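Long-range contacts in Plm1 (Streptomyces sp. HK803, PDB 4HXY), which probably reduces a beta-keto polyketide intermediate with NADPH, as the ketoreductase domain of the first module of phoslactomycin biosynthesis: residues Val95-Pro101 with Ala162-Gly166; Trp86-Ala92 with Gly127-Glu133; Val116-Glu120 with Asp282-Ala286; Gly79-Val85 with Arg124-Leu128. All coordinates share one frame; numbering follows the deposited sequence. Where two conformers were deposited one is given.

Contact 1: Val95-Pro101 with Ala162-Gly166; sequences VGTVDDP and AVRDG
A type I beta turn, Thr97 to Asp100, sits in the loop that follows strand 85-90, and its Asp100 reaches Arg164 at the end of strand 160-164. Arg164 NE points at Asp100 OD1 over 3.2 Å, nearly straight at 170°; the oxygen lies in the guanidinium plane, while the carboxylate stands almost upright to it. The same OD1 takes Val95 N at 2.9 Å on the other face of the carboxylate, so the loop's own backbone positions the acid. Val95 CG2 lies over one face of the guanidinium and Pro101 CD over the opposite one. The arginine chain bends at chi2 (-69°), and NH1 turns back to Val163 O at 2.9 Å; NH2 makes a salt bridge to Asp130 of strand 125-131. Putting a leucine at Arg164 would probably leave both aspartates without their charged mate and the loop less firmly tied to the sheet. Further out, a water joins Asp99 OD2 (2.8 Å) to Asp165 N (3.0 Å), and beside the guanidinium Val95 CG2 also packs on Ala162 CB. A loop after one parallel strand is thus tied to the C-terminal end of another in the same sheet, as in the Rossmann-like alpha/beta halves of modular ketoreductases.

Contact 2: Trp86-Ala92 with Gly127-Glu133; sequences WCVTSRA and GLVDLPE
Asp130 OD1 is held by two donors from strand 85-90 and the turn after it: Thr89 OG1 at 2.8 Å, on the anti lone pair, and Ala92 N at 2.9 Å, from above the carboxylate plane. With CG anti to the backbone N (chi1 -171°), the aspartate swings across to its neighbour strand. Its OD2 takes a proton from a water that also bonds Arg91 N and Leu131 O, and forms a salt bridge with Arg164 of strand 160-164. Thr89 OG1 has a second partner in the indole NE1 of Trp111, on helix 105-120.

Between the strands the bonding is regular and parallel. Cys87 N gives to Gly127 O and Cys87 O receives Val129 N, both at 2.9 Å; Thr89 N and O repeat the pattern with Val129 O and Leu131 N. On the face carrying Trp86, Val88 and Val129, the indole lies over Gly127, whose CA is 4.0 Å from the centroid of the six-membered ring in a CH-pi contact. Any CB there would run into Trp86 CZ3. Val129 CG2 meets Trp86 CE3 obliquely at 3.8 Å. On the other face Cys87 CB touches Leu128 CD2. The buried carboxylate is thus met by a hydroxyl, an amide, a water and a guanidinium, which would probably keep Asp130 ionised near the C-terminal ends of the two strands.

Contact 3: Val116-Glu120 with Asp282-Ala286; sequences VAGLE and DVRIA
Where helix 105-120 packs against the loop between strand 270-275 and helix 290-310, at what is probably the junction of the structural and catalytic halves of the ketoreductase, Glu120 on the last turn of the helix meets Arg284 and Ile285. Its extended side chain (chi2 -173°) brings OE1 to Ile285 N at 2.8 Å; the N-H points along the syn lone pair at 167°. A water held by OE1 also accepts from Ala286 N, so the carboxylate serves two successive amides of the short 3-10 segment, one directly and one through solvent. OE2 accepts from Gly331 N and from a second water, 2.6 Å away, that donates to Val283 O as well. Arg284 is a looser partner. Its NE lies 3.9 Å from Glu120 OE2, a long salt bridge, and because the oxygen lies well out of the guanidinium plane it rests on charge alone, no N-H pointing at it; NH2 instead binds Asp282 OD1 at 2.7 Å, in plane. Alongside, Ile285 CD1 presses on Ala117 CB at 3.8 Å and lies near Val116 CG1. Backbone amides and waters supply the directed bonds to Glu120, and the nearby arginine would probably add only a general stabilisation of its negative charge.

Contact 4: Gly79-Val85 with Arg124-Leu128; sequences GHPTGPV and RWGGL
Arg124 spreads its guanidinium beside the loop leading into strand 85-90, and each of its nitrogens has a partner. NH2 donates to Thr82 OG1 at 2.6 Å, the hydroxyl lying within 7° of the guanidinium plane. NE gives its proton to a water at 2.9 Å, itself 2.7 Å from Gly83 O, and NH1 bonds Val77 O at the end of helix 67-77. The threonine hydroxyl, placed between its backbone N and carbonyl carbon (chi1 71°), passes its own proton to Gly83 O at 2.8 Å, in the carbonyl plane and on a lone pair. A methionine in place of Arg124 would probably leave Thr82 OG1 and Val77 O without this donor and hold the loop around Thr82 less firmly.

The backbones then come together where two parallel strands of a beta-alpha-beta unit begin, with helix 105-120 as the connection. Val85 N bonds Arg124 O at 3.0 Å. Val85 O accepts twice, from Gly126 N at 2.7 Å and more distantly from Gly127 N at 3.3 Å; both amides approach from the same face of its plane. A side chain on Gly126 would collide with this oxygen. The indole of Trp125 presents a face to Val85 O, offset toward the ring's rim, while Val85 CG1, anti to the backbone N (chi1 178°), rests 3.8 Å from Trp125 CZ3. Beyond the two segments, Trp125 O is taken up by Arg425 NH1.

How the contacts relate
Contacts 2 and 4 run along one strand pair, sharing Gly127 and Leu128: contact 4 lies where strands 85-90 and 125-131 begin, contact 2 further along. Contact 1 adds the neighbouring strand 160-164, its centre 12 Å from that of contact 2, with Val163 N probably bonded to Asp130 O at 2.8 Å. Helix 105-120, packed on the sheet face that carries Cys87 and Trp125, bears one side of contact 3, and its Ala117 CB lies 3.8 Å from Trp125 CE3 of contact 4. Contact 3 joins that helix to the loop before helix 290-310, in the NADPH-binding half; the Val116 side chain is about 13 Å from the bound NADPH. Contact 1, by the strands' C-terminal ends, is centred 29 Å from contact 3.

Contact 1: Val95-Pro101 with Ala162-Gly166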
loop_
_atom_site.group_PDB
_atom_site.type_symbol
_atom_site.label_atom_id
_atom_site.label_comp_id
_atom_site.label_asym_id
_atom_site.label_seq_id
_atom_site.Cartn_x
_atom_site.Cartn_y
_atom_site.Cartn_z
ATOM N N VAL A 95 -5.212 -11.058 8.425
ATOM C CA VAL A 95 -5.310 -12.431 7.920
ATOM C C VAL A 95 -6.751 -12.862 7.601
ATOM O O VAL A 95 -6.971 -13.720 6.746
ATOM C CB VAL A 95 -4.656 -13.427 8.876
ATOM C CG1 VAL A 95 -4.871 -14.841 8.382
ATOM C CG2 VAL A 95 -3.166 -13.122 8.997
ATOM N N GLY A 96 -7.718 -12.241 8.261
ATOM C CA GLY A 96 -9.139 -12.556 8.065
ATOM C C GLY A 96 -9.630 -13.614 9.039
ATOM O O GLY A 96 -10.598 -14.324 8.750
ATOM N N THR A 97 -8.951 -13.724 10.180
ATOM C CA THR A 97 -9.363 -14.617 11.269
ATOM C C THR A 97 -10.069 -13.820 12.376
ATOM O O THR A 97 -10.156 -12.589 12.313
ATOM C CB THR A 97 -8.156 -15.375 11.854
ATOM O OG1 THR A 97 -8.593 -16.220 12.920
ATOM C CG2 THR A 97 -7.097 -14.416 12.380
ATOM N N VAL A 98 -10.574 -14.532 13.383
ATOM C CA VAL A 98 -11.286 -13.921 14.519
ATOM C C VAL A 98 -10.349 -13.123 15.436
ATOM O O VAL A 98 -10.758 -12.113 16.019
ATOM C CB VAL A 98 -12.066 -15.005 15.336
ATOM C CG1 VAL A 98 -12.454 -14.498 16.732
ATOM C CG2 VAL A 98 -13.309 -15.464 14.566
ATOM N N ASP A 99 -9.093 -13.558 15.549
ATOM C CA ASP A 99 -8.113 -12.891 16.420
ATOM C C ASP A 99 -7.202 -11.919 15.659
ATOM O O ASP A 99 -6.073 -11.636 16.088
ATOM C CB ASP A 99 -7.280 -13.924 17.201
ATOM C CG ASP A 99 -6.391 -14.777 16.302
ATOM O OD1 ASP A 99 -6.611 -14.783 15.074
ATOM O OD2 ASP A 99 -5.479 -15.450 16.837
ATOM N N ASP A 100 -7.687 -11.412 14.527
ATOM C CA ASP A 100 -6.977 -10.347 13.821
ATOM C C ASP A 100 -7.007 -9.076 14.658
ATOM O O ASP A 100 -8.082 -8.638 15.060
ATOM C CB ASP A 100 -7.623 -10.046 12.473
ATOM C CG ASP A 100 -6.878 -10.665 11.306
ATOM O OD1 ASP A 100 -5.609 -10.750 11.316
ATOM O OD2 ASP A 100 -7.598 -11.041 10.354
ATOM N N PRO A 101 -5.834 -8.469 14.902
ATOM C CA PRO A 101 -5.848 -7.190 15.575
ATOM C C PRO A 101 -6.353 -6.063 14.674
ATOM O O PRO A 101 -6.533 -6.252 13.463
ATOM C CB PRO A 101 -4.378 -6.962 15.911
ATOM C CG PRO A 101 -3.640 -7.678 14.847
ATOM C CD PRO A 101 -4.456 -8.896 14.571
ATOM N N ALA A 162 2.401 -14.751 8.668
ATOM C CA ALA A 162 1.753 -14.214 9.838
ATOM C C ALA A 162 1.525 -15.333 10.837
ATOM O O ALA A 162 1.201 -16.462 10.466
ATOM C CB ALA A 162 0.424 -13.536 9.461
ATOM N N VAL A 163 1.701 -15.005 12.109
ATOM C CA VAL A 163 1.383 -15.925 13.209
ATOM C C VAL A 163 0.074 -15.498 13.862
ATOM O O VAL A 163 -0.108 -14.338 14.235
ATOM C CB VAL A 163 2.523 -16.007 14.260
ATOM C CG1 VAL A 163 2.121 -16.989 15.360
ATOM C CG2 VAL A 163 3.818 -16.448 13.606
ATOM N N ARG A 164 -0.874 -16.435 13.928
ATOM C CA ARG A 164 -2.176 -16.196 14.558
ATOM C C ARG A 164 -2.536 -17.440 15.351
ATOM O O ARG A 164 -2.528 -18.544 14.803
ATOM C CB ARG A 164 -3.266 -15.914 13.521
ATOM C CG ARG A 164 -3.043 -14.634 12.667
ATOM C CD ARG A 164 -3.188 -13.361 13.483
ATOM N NE ARG A 164 -3.112 -12.146 12.666
ATOM C CZ ARG A 164 -1.996 -11.463 12.414
ATOM N NH1 ARG A 164 -0.815 -11.860 12.886
ATOM N NH2 ARG A 164 -2.069 -10.377 11.676
ATOM N N ASP A 165 -2.777 -17.252 16.646
ATOM C CA ASP A 165 -3.075 -18.359 17.581
ATOM C C ASP A 165 -2.062 -19.501 17.452
ATOM O O ASP A 165 -2.414 -20.687 17.421
ATOM C CB ASP A 165 -4.515 -18.865 17.397
ATOM C CG ASP A 165 -5.061 -19.581 18.655
ATOM O OD1 ASP A 165 -4.431 -19.504 19.742
ATOM O OD2 ASP A 165 -6.139 -20.212 18.549
ATOM N N GLY A 166 -0.789 -19.144 17.341
ATOM C CA GLY A 166 0.275 -20.133 17.227
ATOM C C GLY A 166 0.410 -20.866 15.897
ATOM O O GLY A 166 1.243 -21.750 15.771
HETATM O O HOH W 1 -2.955 -14.457 17.650
#

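Contact 2: Trp86-Ala92 with Gly127-Glu133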
loop_
_atom_site.group_PDB
_atom_site.type_symbol
_atom_site.label_atom_id
_atom_site.label_comp_id
_atom_site.label_asym_id
_atom_site.label_seq_id
_atom_site.Cartn_x
_atom_site.Cartn_y
_atom_site.Cartn_z
ATOM N N TRP A 86 15.424 -10.917 8.281
ATOM C CA TRP A 86 14.023 -11.134 8.588
ATOM C C TRP A 86 13.509 -9.926 9.333
ATOM O O TRP A 86 14.225 -9.367 10.176
ATOM C CB TRP A 86 13.881 -12.398 9.454
ATOM C CG TRP A 86 13.977 -13.652 8.676
ATOM C CD1 TRP A 86 15.103 -14.397 8.434
ATOM C CD2 TRP A 86 12.900 -14.326 8.011
ATOM N NE1 TRP A 86 14.783 -15.479 7.643
ATOM C CE2 TRP A 86 13.446 -15.453 7.364
ATOM C CE3 TRP A 86 11.536 -14.066 7.879
ATOM C CZ2 TRP A 86 12.663 -16.331 6.609
ATOM C CZ3 TRP A 86 10.766 -14.920 7.123
ATOM C CH2 TRP A 86 11.323 -16.047 6.508
ATOM N N CYS A 87 12.276 -9.528 9.034
ATOM C CA CYS A 87 11.651 -8.373 9.667
ATOM C C CYS A 87 10.349 -8.789 10.333
ATOM O O CYS A 87 9.464 -9.342 9.662
ATOM C CB CYS A 87 11.405 -7.279 8.632
ATOM S SG CYS A 87 10.652 -5.791 9.336
ATOM N N VAL A 88 10.230 -8.528 11.637
ATOM C CA VAL A 88 8.983 -8.816 12.367
ATOM C C VAL A 88 8.198 -7.536 12.672
ATOM O O VAL A 88 8.766 -6.507 13.022
ATOM C CB VAL A 88 9.199 -9.601 13.679
ATOM C CG1 VAL A 88 9.609 -11.021 13.375
ATOM C CG2 VAL A 88 10.227 -8.901 14.594
ATOM N N THR A 89 6.893 -7.627 12.489
ATOM C CA THR A 89 5.961 -6.541 12.705
ATOM C C THR A 89 4.821 -7.073 13.571
ATOM O O THR A 89 4.793 -8.255 13.898
ATOM C CB THR A 89 5.359 -6.068 11.384
ATOM O OG1 THR A 89 4.694 -7.161 10.722
ATOM C CG2 THR A 89 6.457 -5.538 10.477
ATOM N N SER A 90 3.929 -6.176 13.971
ATOM C CA SER A 90 2.642 -6.526 14.573
ATOM C C SER A 90 1.560 -5.575 14.047
ATOM O O SER A 90 1.827 -4.395 13.766
ATOM C CB SER A 90 2.726 -6.473 16.111
ATOM O OG SER A 90 2.941 -5.146 16.522
ATOM N N ARG A 91 0.360 -6.119 13.844
ATOM C CA ARG A 91 -0.807 -5.381 13.358
ATOM C C ARG A 91 -0.623 -4.878 11.911
ATOM O O ARG A 91 -1.329 -3.989 11.494
ATOM C CB ARG A 91 -1.163 -4.197 14.294
ATOM C CG ARG A 91 -1.511 -4.585 15.752
ATOM C CD ARG A 91 -1.559 -3.357 16.679
ATOM N NE ARG A 91 -2.551 -2.378 16.252
ATOM C CZ ARG A 91 -2.482 -1.057 16.433
ATOM N NH1 ARG A 91 -1.443 -0.492 17.042
ATOM N NH2 ARG A 91 -3.468 -0.286 15.979
ATOM N N ALA A 92 0.288 -5.491 11.149
ATOM C CA ALA A 92 0.662 -4.971 9.828
ATOM C C ALA A 92 -0.232 -5.521 8.702
ATOM O O ALA A 92 -0.357 -4.893 7.649
ATOM C CB ALA A 92 2.141 -5.243 9.541
ATOM N N GLY A 127 12.580 -12.432 4.863
ATOM C CA GLY A 127 11.152 -12.269 4.750
ATOM C C GLY A 127 10.527 -11.411 5.831
ATOM O O GLY A 127 11.225 -10.809 6.671
ATOM N N LEU A 128 9.200 -11.405 5.812
ATOM C CA LEU A 128 8.357 -10.649 6.744
ATOM C C LEU A 128 7.538 -11.621 7.574
ATOM O O LEU A 128 6.986 -12.585 7.033
ATOM C CB LEU A 128 7.405 -9.733 5.963
ATOM C CG LEU A 128 8.079 -8.568 5.245
ATOM C CD1 LEU A 128 7.364 -8.141 3.929
ATOM C CD2 LEU A 128 8.174 -7.395 6.225
ATOM N N VAL A 129 7.475 -11.378 8.887
ATOM C CA VAL A 129 6.592 -12.124 9.775
ATOM C C VAL A 129 5.812 -11.185 10.674
ATOM O O VAL A 129 6.401 -10.423 11.431
ATOM C CB VAL A 129 7.335 -13.131 10.646
ATOM C CG1 VAL A 129 6.308 -14.048 11.357
ATOM C CG2 VAL A 129 8.324 -13.968 9.813
ATOM N N ASP A 130 4.486 -11.263 10.599
ATOM C CA ASP A 130 3.617 -10.441 11.433
ATOM C C ASP A 130 3.176 -11.263 12.660
ATOM O O ASP A 130 2.611 -12.347 12.521
ATOM C CB ASP A 130 2.417 -9.918 10.662
ATOM C CG ASP A 130 1.627 -8.897 11.464
ATOM O OD1 ASP A 130 2.104 -7.734 11.623
ATOM O OD2 ASP A 130 0.536 -9.267 11.930
ATOM N N LEU A 131 3.462 -10.754 13.847
ATOM C CA LEU A 131 3.209 -11.479 15.081
ATOM C C LEU A 131 2.111 -10.770 15.864
ATOM O O LEU A 131 1.865 -9.592 15.671
ATOM C CB LEU A 131 4.474 -11.498 15.951
ATOM C CG LEU A 131 5.731 -12.085 15.315
ATOM C CD1 LEU A 131 6.875 -11.975 16.288
ATOM C CD2 LEU A 131 5.527 -13.522 14.886
ATOM N N PRO A 132 1.442 -11.502 16.752
ATOM C CA PRO A 132 0.556 -10.816 17.682
ATOM C C PRO A 132 1.331 -9.834 18.534
ATOM O O PRO A 132 2.541 -9.978 18.706
ATOM C CB PRO A 132 0.043 -11.946 18.575
ATOM C CG PRO A 132 0.311 -13.197 17.845
ATOM C CD PRO A 132 1.531 -12.939 17.029
ATOM N N GLU A 133 0.620 -8.838 19.053
ATOM C CA GLU A 133 1.200 -7.847 19.950
ATOM C C GLU A 133 1.819 -8.516 21.180
ATOM O O GLU A 133 2.987 -8.281 21.506
ATOM C CB GLU A 133 0.126 -6.846 20.380
ATOM C CG GLU A 133 -0.243 -5.795 19.346
ATOM C CD GLU A 133 0.531 -4.493 19.529
ATOM O OE1 GLU A 133 -0.037 -3.541 20.114
ATOM O OE2 GLU A 133 1.705 -4.425 19.104
HETATM O O HOH W 2 -0.281 -8.787 14.467
#

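Contact 3: Val116-Glu120 with Asp282-Ala286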
loop_
_atom_site.group_PDB
_atom_site.type_symbol
_atom_site.label_atom_id
_atom_site.label_comp_id
_atom_site.label_asym_id
_atom_site.label_seq_id
_atom_site.Cartn_x
_atom_site.Cartn_y
_atom_site.Cartn_z
ATOM N N VAL A 116 9.680 -4.837 -1.659
ATOM C CA VAL A 116 10.657 -4.236 -2.554
ATOM C C VAL A 116 12.091 -4.691 -2.185
ATOM O O VAL A 116 12.896 -4.974 -3.070
ATOM C CB VAL A 116 10.517 -2.719 -2.566
ATOM C CG1 VAL A 116 11.593 -2.100 -3.445
ATOM C CG2 VAL A 116 9.115 -2.332 -3.066
ATOM N N ALA A 117 12.386 -4.796 -0.893
ATOM C CA ALA A 117 13.678 -5.335 -0.445
ATOM C C ALA A 117 13.929 -6.744 -1.001
ATOM O O ALA A 117 15.043 -7.058 -1.439
ATOM C CB ALA A 117 13.778 -5.304 1.080
ATOM N N GLY A 118 12.889 -7.580 -1.014
ATOM C CA GLY A 118 12.980 -8.923 -1.588
ATOM C C GLY A 118 13.361 -8.891 -3.056
ATOM O O GLY A 118 14.117 -9.763 -3.530
ATOM N N LEU A 119 12.856 -7.909 -3.794
ATOM C CA LEU A 119 13.147 -7.797 -5.230
ATOM C C LEU A 119 14.530 -7.162 -5.511
ATOM O O LEU A 119 15.204 -7.542 -6.479
ATOM C CB LEU A 119 12.067 -6.992 -5.965
ATOM C CG LEU A 119 10.657 -7.550 -5.850
ATOM C CD1 LEU A 119 9.624 -6.529 -6.347
ATOM C CD2 LEU A 119 10.576 -8.857 -6.645
ATOM N N GLU A 120 14.959 -6.225 -4.669
ATOM C CA GLU A 120 16.232 -5.527 -4.875
ATOM C C GLU A 120 17.428 -6.269 -4.295
ATOM O O GLU A 120 18.544 -6.094 -4.787
ATOM C CB GLU A 120 16.199 -4.112 -4.273
ATOM C CG GLU A 120 15.204 -3.205 -4.966
ATOM C CD GLU A 120 15.264 -1.768 -4.510
ATOM O OE1 GLU A 120 16.115 -1.422 -3.646
ATOM O OE2 GLU A 120 14.441 -0.981 -5.036
ATOM N N ASP A 282 11.726 6.609 -8.863
ATOM C CA ASP A 282 12.476 5.371 -9.112
ATOM C C ASP A 282 13.833 5.505 -8.419
ATOM O O ASP A 282 14.768 6.075 -8.978
ATOM C CB ASP A 282 12.639 5.188 -10.622
ATOM C CG ASP A 282 13.449 3.953 -11.000
ATOM O OD1 ASP A 282 13.720 3.104 -10.131
ATOM O OD2 ASP A 282 13.822 3.842 -12.194
ATOM N N VAL A 283 13.907 5.020 -7.183
ATOM C CA VAL A 283 15.101 5.117 -6.350
ATOM C C VAL A 283 15.257 3.813 -5.566
ATOM O O VAL A 283 14.369 3.446 -4.797
ATOM C CB VAL A 283 14.998 6.305 -5.357
ATOM C CG1 VAL A 283 16.332 6.548 -4.644
ATOM C CG2 VAL A 283 14.527 7.565 -6.092
ATOM N N ARG A 284 16.392 3.133 -5.729
ATOM C CA ARG A 284 16.650 1.906 -4.972
ATOM C C ARG A 284 16.744 2.199 -3.486
ATOM O O ARG A 284 17.080 3.316 -3.084
ATOM C CB ARG A 284 17.941 1.226 -5.444
ATOM C CG ARG A 284 17.975 0.800 -6.930
ATOM C CD ARG A 284 16.901 -0.192 -7.362
ATOM N NE ARG A 284 15.956 0.401 -8.326
ATOM C CZ ARG A 284 15.689 -0.050 -9.558
ATOM N NH1 ARG A 284 16.255 -1.157 -10.042
ATOM N NH2 ARG A 284 14.819 0.613 -10.321
ATOM N N ILE A 285 16.484 1.184 -2.666
ATOM C CA ILE A 285 16.566 1.305 -1.231
ATOM C C ILE A 285 17.942 1.819 -0.825
ATOM O O ILE A 285 18.041 2.675 0.068
ATOM C CB ILE A 285 16.292 -0.062 -0.530
ATOM C CG1 ILE A 285 14.795 -0.382 -0.614
ATOM C CG2 ILE A 285 16.799 -0.063 0.930
ATOM C CD1 ILE A 285 14.457 -1.848 -0.353
ATOM N N ALA A 286 18.975 1.326 -1.504
ATOM C CA ALA A 286 20.356 1.720 -1.197
ATOM C C ALA A 286 20.610 3.220 -1.366
ATOM O O ALA A 286 21.529 3.751 -0.734
ATOM C CB ALA A 286 21.347 0.938 -2.046
HETATM O O HOH W 3 13.291 1.091 -3.914
HETATM O O HOH W 4 18.737 -1.278 -2.738
#

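Contact 4: Gly79-Val85 with Arg124-Leu128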
loop_
_atom_site.group_PDB
_atom_site.type_symbol
_atom_site.label_atom_id
_atom_site.label_comp_id
_atom_site.label_asym_id
_atom_site.label_seq_id
_atom_site.Cartn_x
_atom_site.Cartn_y
_atom_site.Cartn_z
ATOM N N GLY A 79 26.448 -3.572 2.415
ATOM C CA GLY A 79 27.874 -3.651 2.224
ATOM C C GLY A 79 28.591 -4.562 3.189
ATOM O O GLY A 79 29.809 -4.631 3.170
ATOM N N HIS A 80 27.840 -5.266 4.022
ATOM C CA HIS A 80 28.423 -6.217 4.948
ATOM C C HIS A 80 27.778 -7.566 4.759
ATOM O O HIS A 80 26.577 -7.641 4.595
ATOM C CB HIS A 80 28.238 -5.765 6.388
ATOM C CG HIS A 80 28.789 -4.407 6.665
ATOM N ND1 HIS A 80 30.130 -4.117 6.569
ATOM C CD2 HIS A 80 28.182 -3.262 7.043
ATOM C CE1 HIS A 80 30.324 -2.848 6.868
ATOM N NE2 HIS A 80 29.159 -2.308 7.163
ATOM N N PRO A 81 28.562 -8.638 4.764
ATOM C CA PRO A 81 27.955 -9.951 4.658
ATOM C C PRO A 81 27.147 -10.311 5.900
ATOM O O PRO A 81 27.612 -10.127 7.021
ATOM C CB PRO A 81 29.164 -10.899 4.502
ATOM C CG PRO A 81 30.250 -10.066 4.061
ATOM C CD PRO A 81 30.028 -8.701 4.631
ATOM N N THR A 82 25.920 -10.782 5.685
ATOM C CA THR A 82 25.122 -11.354 6.749
ATOM C C THR A 82 24.292 -12.484 6.183
ATOM O O THR A 82 24.099 -12.596 4.978
ATOM C CB THR A 82 24.121 -10.337 7.362
ATOM O OG1 THR A 82 23.083 -10.073 6.416
ATOM C CG2 THR A 82 24.815 -9.023 7.751
ATOM N N GLY A 83 23.760 -13.301 7.071
ATOM C CA GLY A 83 22.744 -14.247 6.681
ATOM C C GLY A 83 21.435 -13.548 6.355
ATOM O O GLY A 83 21.382 -12.310 6.267
ATOM N N PRO A 84 20.362 -14.337 6.198
ATOM C CA PRO A 84 19.057 -13.793 5.818
ATOM C C PRO A 84 18.537 -12.710 6.774
ATOM O O PRO A 84 18.678 -12.837 7.990
ATOM C CB PRO A 84 18.136 -15.016 5.876
ATOM C CG PRO A 84 19.031 -16.212 5.834
ATOM C CD PRO A 84 20.314 -15.789 6.454
ATOM N N VAL A 85 17.937 -11.677 6.197
ATOM C CA VAL A 85 17.368 -10.565 6.930
ATOM C C VAL A 85 15.869 -10.762 7.048
ATOM O O VAL A 85 15.142 -10.759 6.045
ATOM C CB VAL A 85 17.631 -9.244 6.211
ATOM C CG1 VAL A 85 16.995 -8.086 6.955
ATOM C CG2 VAL A 85 19.152 -9.032 6.058
ATOM N N ARG A 124 19.641 -11.804 -0.147
ATOM C CA ARG A 124 19.880 -11.354 1.224
ATOM C C ARG A 124 18.606 -11.304 2.056
ATOM O O ARG A 124 18.631 -11.484 3.275
ATOM C CB ARG A 124 20.520 -9.959 1.216
ATOM C CG ARG A 124 21.945 -9.951 0.648
ATOM C CD ARG A 124 22.762 -8.824 1.186
ATOM N NE ARG A 124 23.033 -8.986 2.617
ATOM C CZ ARG A 124 23.662 -8.091 3.378
ATOM N NH1 ARG A 124 24.109 -6.937 2.874
ATOM N NH2 ARG A 124 23.848 -8.351 4.660
ATOM N N TRP A 125 17.489 -11.047 1.397
ATOM C CA TRP A 125 16.231 -10.860 2.115
ATOM C C TRP A 125 15.638 -12.189 2.534
ATOM O O TRP A 125 15.466 -13.086 1.722
ATOM C CB TRP A 125 15.260 -10.110 1.222
ATOM C CG TRP A 125 13.967 -9.764 1.890
ATOM C CD1 TRP A 125 12.746 -10.284 1.614
ATOM C CD2 TRP A 125 13.777 -8.839 2.962
ATOM N NE1 TRP A 125 11.794 -9.715 2.418
ATOM C CE2 TRP A 125 12.408 -8.843 3.273
ATOM C CE3 TRP A 125 14.623 -7.988 3.662
ATOM C CZ2 TRP A 125 11.862 -8.020 4.245
ATOM C CZ3 TRP A 125 14.088 -7.211 4.669
ATOM C CH2 TRP A 125 12.721 -7.231 4.943
ATOM N N GLY A 126 15.339 -12.313 3.817
ATOM C CA GLY A 126 14.700 -13.458 4.382
ATOM C C GLY A 126 13.206 -13.374 4.168
ATOM O O GLY A 126 12.625 -14.110 3.349
ATOM N N GLY A 127 12.580 -12.432 4.863
ATOM C CA GLY A 127 11.152 -12.269 4.750
ATOM C C GLY A 127 10.527 -11.411 5.831
ATOM O O GLY A 127 11.225 -10.809 6.671
ATOM N N LEU A 128 9.200 -11.405 5.812
ATOM C CA LEU A 128 8.357 -10.649 6.744
ATOM C C LEU A 128 7.538 -11.621 7.574
ATOM O O LEU A 128 6.986 -12.585 7.033
ATOM C CB LEU A 128 7.405 -9.733 5.963
ATOM C CG LEU A 128 8.079 -8.568 5.245
ATOM C CD1 LEU A 128 7.364 -8.141 3.929
ATOM C CD2 LEU A 128 8.174 -7.395 6.225
HETATM O O HOH W 5 21.884 -11.460 3.734
#